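Local atomic coordinates of S-locus protein 11 (Brassica rapa subsp. oleifera, PDB entry 5GYY), a protein that probably acts as the secreted pollen ligand of the S-locus receptor kinase, marking self pollen for rejection in Brassica self-incompatibility. Residues H11-S15 against A29-N33. Sequence-based numbering, arbitrary orientation.
Sequences HRLNS and AFYTN
Leu13 reaches from strand 9-16 between two aromatic side chains of helix 23-35, Phe30 and Tyr31. Its CB lies 3.7 Å from Phe30 CE2, in an oblique approach to that ring. Its CD1 meets the helix backbone, 3.7 Å from Tyr31 CA, and also touches Tyr31 CB. The leucine and tyrosine side chains cross at about a right angle. With CG of Leu13 anti to its own carbonyl carbon (chi1 -59°) and CD1 extended beyond it, this methyl is sent toward Tyr31 while CB stays beside Phe30 CE2.

Two residues before Leu13, on the same side of the strand, His11 forms a T-shaped pair with Tyr31. The tyrosine supplies the edge and the imidazole the face. The ring centroids are 5.2 Å apart and the planes stand at 80°. Tyr31 CE1 sits over the rim of the imidazole, 3.7 Å from His11 ND1, which lies near the plane of the tyrosine ring. CG of Tyr31 is anti to the backbone N (chi1 174°), which carries the ring edge toward the strand.

This is a helix packed on one face of a three-stranded antiparallel sheet, the defensin-like fold expected of the DEFL family. Strand 9-16 is an outer strand of this sheet. Backbone hydrogen bonds join His11, Leu13 and Ser15 to strand 50-57, and their CB atoms point toward the helix. The two segments share no hydrogen bond, so the joint rests on apolar and aromatic packing.

Ser15 makes a looser contact, with OG 4.4 Å from Phe30 CE2. Two chains of another protein in the assembly also pack against Phe30. On the opposite face of the strand, Asn14 ND2 donates a hydrogen bond to the backbone of one of those chains.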
loop_
_atom_site.group_PDB
_atom_site.type_symbol
_atom_site.label_atom_id
_atom_site.label_comp_id
_atom_site.label_asym_id
_atom_site.label_seq_id
_atom_site.Cartn_x
_atom_site.Cartn_y
_atom_site.Cartn_z
ATOM N N HIS C 11 -4.953 -23.827 9.847
ATOM C CA HIS C 11 -3.766 -23.203 10.429
ATOM C C HIS C 11 -3.277 -22.042 9.547
ATOM O O HIS C 11 -3.229 -22.141 8.317
ATOM C CB HIS C 11 -2.666 -24.248 10.627
ATOM C CG HIS C 11 -1.496 -23.771 11.431
ATOM N ND1 HIS C 11 -1.014 -24.463 12.520
ATOM C CD2 HIS C 11 -0.686 -22.694 11.281
ATOM C CE1 HIS C 11 0.035 -23.828 13.014
ATOM N NE2 HIS C 11 0.252 -22.750 12.283
ATOM N N ARG C 12 -2.936 -20.941 10.199
ATOM C CA ARG C 12 -2.668 -19.672 9.555
ATOM C C ARG C 12 -1.217 -19.250 9.676
ATOM O O ARG C 12 -0.667 -19.199 10.770
ATOM C CB ARG C 12 -3.539 -18.631 10.214
ATOM C CG ARG C 12 -3.325 -17.224 9.764
ATOM C CD ARG C 12 -4.402 -16.427 10.423
ATOM N NE ARG C 12 -5.684 -16.768 9.820
ATOM C CZ ARG C 12 -6.774 -17.082 10.504
ATOM N NH1 ARG C 12 -6.724 -17.151 11.825
ATOM N NH2 ARG C 12 -7.898 -17.366 9.862
ATOM N N LEU C 13 -0.595 -18.962 8.540
ATOM C CA LEU C 13 0.785 -18.501 8.519
ATOM C C LEU C 13 0.874 -17.298 7.584
ATOM O O LEU C 13 0.679 -17.427 6.379
ATOM C CB LEU C 13 1.715 -19.633 8.086
ATOM C CG LEU C 13 1.628 -20.861 9.013
ATOM C CD1 LEU C 13 2.380 -22.050 8.464
ATOM C CD2 LEU C 13 2.115 -20.531 10.430
ATOM N N ASN C 14 1.126 -16.123 8.148
ATOM C CA ASN C 14 1.151 -14.899 7.360
ATOM C C ASN C 14 2.514 -14.233 7.499
ATOM O O ASN C 14 3.142 -14.337 8.541
ATOM C CB ASN C 14 0.048 -13.928 7.806
ATOM C CG ASN C 14 -1.345 -14.573 7.842
ATOM O OD1 ASN C 14 -1.614 -15.543 7.128
ATOM N ND2 ASN C 14 -2.229 -14.039 8.705
ATOM N N SER C 15 2.979 -13.573 6.440
ATOM C CA SER C 15 4.226 -12.800 6.500
ATOM C C SER C 15 4.355 -11.847 5.308
ATOM O O SER C 15 3.607 -11.971 4.337
ATOM C CB SER C 15 5.429 -13.739 6.590
ATOM O OG SER C 15 5.459 -14.598 5.469
ATOM N N ALA C 29 5.453 -26.077 2.593
ATOM C CA ALA C 29 6.807 -26.282 3.065
ATOM C C ALA C 29 7.028 -25.443 4.330
ATOM O O ALA C 29 7.648 -25.909 5.284
ATOM C CB ALA C 29 7.820 -25.886 1.962
ATOM N N PHE C 30 6.505 -24.212 4.309
ATOM C CA PHE C 30 6.544 -23.276 5.430
ATOM C C PHE C 30 5.862 -23.913 6.643
ATOM O O PHE C 30 6.399 -23.891 7.756
ATOM C CB PHE C 30 5.835 -21.969 5.032
ATOM C CG PHE C 30 5.970 -20.842 6.043
ATOM C CD1 PHE C 30 7.006 -20.814 6.963
ATOM C CD2 PHE C 30 5.044 -19.801 6.060
ATOM C CE1 PHE C 30 7.127 -19.761 7.889
ATOM C CE2 PHE C 30 5.153 -18.755 6.968
ATOM C CZ PHE C 30 6.202 -18.735 7.887
ATOM N N TYR C 31 4.699 -24.517 6.411
ATOM C CA TYR C 31 3.967 -25.186 7.478
ATOM C C TYR C 31 4.785 -26.315 8.091
ATOM O O TYR C 31 4.982 -26.356 9.313
ATOM C CB TYR C 31 2.617 -25.711 6.988
ATOM C CG TYR C 31 1.881 -26.535 8.032
ATOM C CD1 TYR C 31 1.184 -25.917 9.067
ATOM C CD2 TYR C 31 1.887 -27.929 7.983
ATOM C CE1 TYR C 31 0.521 -26.660 10.030
ATOM C CE2 TYR C 31 1.219 -28.687 8.942
ATOM C CZ TYR C 31 0.538 -28.045 9.962
ATOM O OH TYR C 31 -0.128 -28.779 10.913
ATOM N N THR C 32 5.278 -27.211 7.243
ATOM C CA THR C 32 6.089 -28.328 7.708
ATOM C C THR C 32 7.279 -27.849 8.534
ATOM O O THR C 32 7.560 -28.380 9.609
ATOM C CB THR C 32 6.591 -29.158 6.541
ATOM O OG1 THR C 32 5.464 -29.621 5.788
ATOM C CG2 THR C 32 7.407 -30.348 7.044
ATOM N N ASN C 33 7.967 -26.831 8.027
ATOM C CA ASN C 33 9.083 -26.237 8.743
ATOM C C ASN C 33 8.703 -25.710 10.138
ATOM O O ASN C 33 9.521 -25.734 11.064
ATOM C CB ASN C 33 9.703 -25.123 7.905
ATOM C CG ASN C 33 10.355 -24.074 8.749
ATOM O OD1 ASN C 33 9.726 -23.078 9.107
ATOM N ND2 ASN C 33 11.608 -24.307 9.120
#